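Local coordinates for LPXTG-motif cell wall anchor domain protein (Mobiluncus mulieris, PDB 5U5O) that probably acts as part of a giant cell-surface adhesin, this piece comprising two Ig-like domains carrying ester, isopeptide and disulfide cross-links, at residues Val113-Ile118 against Cys200-Ser205; Leu173-Thr178 against Ile230-Gln235. All blocks are in the same frame, centred on the assembly; numbering follows the deposited sequence. Where two conformers were deposited one is given.

Contact 1: residues Val113-Ile118 against Cys200-Ser205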
# COMPACT_ATOMS: atom_id res chain seq x y z
N VAL A 113 -3.75 1.39 9.66
CA VAL A 113 -4.21 0.48 8.59
C VAL A 113 -3.93 1.15 7.23
O VAL A 113 -4.17 2.34 7.07
CB VAL A 113 -5.70 0.13 8.77
CG1 VAL A 113 -6.24 -0.68 7.61
CG2 VAL A 113 -5.91 -0.62 10.07
N VAL A 114 -3.39 0.38 6.29
CA VAL A 114 -3.13 0.84 4.92
C VAL A 114 -4.23 0.31 3.99
O VAL A 114 -4.31 -0.90 3.75
CB VAL A 114 -1.75 0.36 4.42
CG1 VAL A 114 -1.44 0.96 3.05
CG2 VAL A 114 -0.66 0.76 5.40
N LYS A 115 -5.07 1.22 3.48
CA LYS A 115 -6.24 0.87 2.66
C LYS A 115 -5.91 0.66 1.18
O LYS A 115 -6.59 -0.09 0.49
CB LYS A 115 -7.29 2.00 2.72
CG LYS A 115 -7.79 2.37 4.11
CD LYS A 115 -8.78 3.53 4.04
CE LYS A 115 -8.10 4.89 3.95
NZ LYS A 115 -7.52 5.33 5.25
N ASP A 116 -4.90 1.35 0.69
CA ASP A 116 -4.64 1.47 -0.75
C ASP A 116 -3.15 1.54 -1.02
O ASP A 116 -2.38 1.87 -0.13
CB ASP A 116 -5.29 2.75 -1.31
CG ASP A 116 -6.81 2.72 -1.28
OD1 ASP A 116 -7.40 1.89 -2.01
OD2 ASP A 116 -7.40 3.55 -0.56
N ASP A 117 -2.77 1.24 -2.25
CA ASP A 117 -1.43 1.53 -2.75
C ASP A 117 -1.04 2.97 -2.41
O ASP A 117 -1.86 3.89 -2.53
CB ASP A 117 -1.37 1.36 -4.27
CG ASP A 117 -1.41 -0.10 -4.73
OD1 ASP A 117 -1.25 -1.01 -3.90
OD2 ASP A 117 -1.61 -0.31 -5.94
N ILE A 118 0.21 3.16 -1.99
CA ILE A 118 0.75 4.50 -1.77
C ILE A 118 1.71 4.79 -2.93
O ILE A 118 2.66 4.03 -3.15
CB ILE A 118 1.49 4.63 -0.43
CG1 ILE A 118 0.54 4.31 0.73
CG2 ILE A 118 2.07 6.04 -0.26
CD1 ILE A 118 1.25 3.91 2.01
N CYS A 200 -16.75 -3.45 6.80
CA CYS A 200 -15.39 -3.31 7.24
C CYS A 200 -15.08 -1.82 7.25
O CYS A 200 -15.26 -1.12 6.22
CB CYS A 200 -14.46 -4.06 6.34
SG CYS A 200 -14.76 -5.86 6.21
N VAL A 201 -14.66 -1.30 8.39
CA VAL A 201 -14.66 0.15 8.60
C VAL A 201 -13.59 0.87 7.77
O VAL A 201 -13.92 1.82 7.06
CB VAL A 201 -14.64 0.58 10.09
CG1 VAL A 201 -13.33 0.26 10.77
CG2 VAL A 201 -14.95 2.07 10.24
N GLN A 202 -12.34 0.39 7.77
CA GLN A 202 -11.26 1.01 6.96
C GLN A 202 -11.45 0.71 5.48
O GLN A 202 -11.21 1.60 4.64
CB GLN A 202 -9.88 0.54 7.43
CG GLN A 202 -9.59 0.84 8.91
CD GLN A 202 -9.49 2.33 9.19
OE1 GLN A 202 -9.20 3.10 8.29
NE2 GLN A 202 -9.74 2.72 10.42
N LYS A 203 -11.89 -0.48 5.11
CA LYS A 203 -12.24 -0.76 3.71
C LYS A 203 -13.36 0.15 3.22
O LYS A 203 -13.39 0.54 2.05
CB LYS A 203 -12.66 -2.23 3.52
CG LYS A 203 -12.58 -2.65 2.05
CD LYS A 203 -13.08 -4.06 1.77
CE LYS A 203 -13.11 -4.31 0.26
NZ LYS A 203 -13.55 -5.67 -0.12
N GLY A 204 -14.25 0.54 4.12
CA GLY A 204 -15.42 1.30 3.77
C GLY A 204 -16.46 0.50 3.03
O GLY A 204 -17.18 1.06 2.21
N SER A 205 -16.57 -0.79 3.35
CA SER A 205 -17.40 -1.70 2.57
C SER A 205 -18.64 -2.11 3.33
O SER A 205 -18.63 -2.17 4.58
CB SER A 205 -16.61 -2.94 2.19
OG SER A 205 -16.08 -3.58 3.34
O HOH W 1 -6.22 4.03 7.85
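Gln-202 lies across Val-113 and Lys-115, and its side chain changes from apolar to polar contacts along its length. CB packs on Val-113 CG1 at 3.8 Å. CG, set beside the backbone N by a chi1 of -58°, reaches farther over the same valine and comes within 4.0 Å of its CB. A bend at chi2 (-66°) then turns the amide away from the valine, and OE1 accepts a hydrogen bond from a water 3.2 Å away. The same water donates to Val-113 O at 2.8 Å and is held weakly by Lys-115 NZ, so a single solvent molecule joins both segments; NZ itself stays 4.1 Å from Gln-202 OE1. Lys-115 folds at its last two torsions to bring the ammonium to that water, while its CD rests 3.2 Å from Gln-202 O. The contact is at the surface, between two domains. Segment 113-118 joins helix 105-109 to strand 118-127, whereas 200-205 is the turn of a hairpin, closed by a G1 beta bulge, between strands 193-200 and 205-212. Asp-226 accepts hydrogen bonds from Gln-202 N and Lys-203 N, anchoring that turn to strand 226-232, and Val-113 also touches Pro-223 of strand 216-223.

Contact 2: residues Leu173-Thr178 against Ile230-Gln235; sequences LTKTVT and ISEDVQ
The carboxylate of Glu-232 meets the CE methylene of Lys-175, which lies out of the carboxylate plane, displaced to one face. CE is 3.3 Å from OE2 and 3.7 Å from OE1, and the two side chains meet at about a right angle. Glu-232 is extended, with CG anti to the backbone N (chi1 -167°), which carries the acid straight from its strand into the interior. Lys-175 instead bends at chi2 and chi4. Its NZ is covalently joined to Asn-288 CG, so this nitrogen belongs to an amide and is not a lysine ammonium; it donates a hydrogen bond to Thr-176 O at 3.3 Å, with an N-H...O angle of 144° and the donor tilted from the carbonyl plane. The side chain of Phe-196 touches both Lys-175 and Glu-232, and Tyr-194 also lies by the lysine. Farther along, Leu-173 CD2 packs on Ile-230 CG2 at 3.9 Å as the two side chains run past one another in opposite senses, closing an apolar layer that Phe-196 and Phe-249 extend. Strands from facing sheets thus enclose a Lys-Asn isopeptide bond in the core of an Ig-like domain. A buried acid beside such a cross-link is characteristic of isopeptide-bonded adhesin and pilin domains, where it assists bond formation; Glu-232 is placed consistently with that role.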
# COMPACT_ATOMS: atom_id res chain seq x y z
N LEU A 173 -17.48 -16.43 6.16
CA LEU A 173 -18.59 -16.64 7.10
C LEU A 173 -19.32 -17.86 6.63
O LEU A 173 -19.72 -17.96 5.49
CB LEU A 173 -19.54 -15.42 7.08
CG LEU A 173 -20.76 -15.55 8.01
CD1 LEU A 173 -20.37 -15.69 9.49
CD2 LEU A 173 -21.69 -14.37 7.78
N THR A 174 -19.55 -18.79 7.56
CA THR A 174 -20.31 -20.03 7.35
C THR A 174 -21.51 -20.02 8.31
O THR A 174 -21.36 -19.57 9.45
CB THR A 174 -19.43 -21.26 7.64
OG1 THR A 174 -18.30 -21.26 6.77
CG2 THR A 174 -20.18 -22.58 7.43
N LYS A 175 -22.66 -20.46 7.82
CA LYS A 175 -23.86 -20.57 8.66
C LYS A 175 -24.12 -22.01 9.06
O LYS A 175 -24.12 -22.89 8.21
CB LYS A 175 -25.12 -20.07 7.93
CG LYS A 175 -26.36 -19.97 8.82
CD LYS A 175 -26.14 -18.97 9.94
CE LYS A 175 -27.35 -18.42 10.64
NZ LYS A 175 -28.01 -19.41 11.53
N THR A 176 -24.33 -22.26 10.36
CA THR A 176 -24.80 -23.57 10.86
C THR A 176 -26.08 -23.34 11.63
O THR A 176 -26.44 -22.22 11.99
CB THR A 176 -23.75 -24.26 11.75
OG1 THR A 176 -23.43 -23.40 12.83
CG2 THR A 176 -22.48 -24.52 10.95
N VAL A 177 -26.75 -24.46 11.96
CA VAL A 177 -28.06 -24.44 12.62
C VAL A 177 -28.16 -25.62 13.60
O VAL A 177 -27.78 -26.71 13.24
CB VAL A 177 -29.23 -24.57 11.59
CG1 VAL A 177 -30.59 -24.71 12.27
CG2 VAL A 177 -29.25 -23.38 10.64
N THR A 178 -28.72 -25.34 14.77
CA THR A 178 -29.10 -26.41 15.70
C THR A 178 -30.48 -26.08 16.23
O THR A 178 -30.90 -24.94 16.25
CB THR A 178 -28.10 -26.55 16.87
OG1 THR A 178 -28.06 -25.33 17.63
CG2 THR A 178 -26.72 -26.89 16.37
N ILE A 230 -20.24 -8.19 11.63
CA ILE A 230 -21.15 -9.13 11.01
C ILE A 230 -22.48 -8.96 11.72
O ILE A 230 -22.54 -9.07 12.96
CB ILE A 230 -20.63 -10.59 11.22
CG1 ILE A 230 -19.23 -10.75 10.64
CG2 ILE A 230 -21.57 -11.58 10.56
CD1 ILE A 230 -18.51 -11.99 11.13
N SER A 231 -23.55 -8.78 10.97
CA SER A 231 -24.88 -8.54 11.51
C SER A 231 -25.85 -9.48 10.83
O SER A 231 -25.98 -9.44 9.60
CB SER A 231 -25.34 -7.10 11.20
OG SER A 231 -24.44 -6.14 11.70
N GLU A 232 -26.51 -10.33 11.60
CA GLU A 232 -27.55 -11.19 11.07
C GLU A 232 -28.92 -10.56 11.26
O GLU A 232 -29.18 -9.93 12.27
CB GLU A 232 -27.54 -12.55 11.79
CG GLU A 232 -28.39 -13.59 11.07
CD GLU A 232 -28.32 -14.96 11.68
OE1 GLU A 232 -27.39 -15.25 12.47
OE2 GLU A 232 -29.21 -15.75 11.32
N ASP A 233 -29.82 -10.78 10.30
CA ASP A 233 -31.22 -10.48 10.50
C ASP A 233 -31.85 -11.58 11.35
O ASP A 233 -32.39 -12.56 10.83
CB ASP A 233 -31.93 -10.34 9.14
CG ASP A 233 -33.39 -9.94 9.26
OD1 ASP A 233 -33.97 -9.90 10.37
OD2 ASP A 233 -33.98 -9.64 8.20
N VAL A 234 -31.80 -11.38 12.66
CA VAL A 234 -32.22 -12.42 13.59
C VAL A 234 -33.73 -12.64 13.51
O VAL A 234 -34.19 -13.79 13.53
CB VAL A 234 -31.77 -12.14 15.04
CG1 VAL A 234 -32.28 -13.24 15.96
CG2 VAL A 234 -30.26 -12.05 15.13
N GLN A 235 -34.49 -11.55 13.39
CA GLN A 235 -35.94 -11.70 13.33
C GLN A 235 -36.34 -12.49 12.10
O GLN A 235 -37.27 -13.30 12.16
CB GLN A 235 -36.65 -10.34 13.34
CG GLN A 235 -38.16 -10.42 13.48
CD GLN A 235 -38.58 -11.07 14.79
OE1 GLN A 235 -38.22 -10.60 15.87
NE2 GLN A 235 -39.36 -12.15 14.70

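Overall arrangement
From the N terminus the chain first builds the T-Q ester bond domain, which contributes 113-118 near its junction with the next domain. Strand 150-178 then leads out of the first domain and into the second, supplying 173-178. The hairpin turn 200-205 follows and closes the loop of contact 1 across the domain boundary; 230-235 closes that of contact 2 within the DUF5979 domain. The two loops therefore cross, each containing one segment of the other contact. The centres of the two contacts are about 26 Å apart. Contact 1 joins the facing ends of the two domains, whereas contact 2 ties opposed sheets inside the second, where the Cys-200–Cys-228 disulfide also joins strands 193-200 and 226-232.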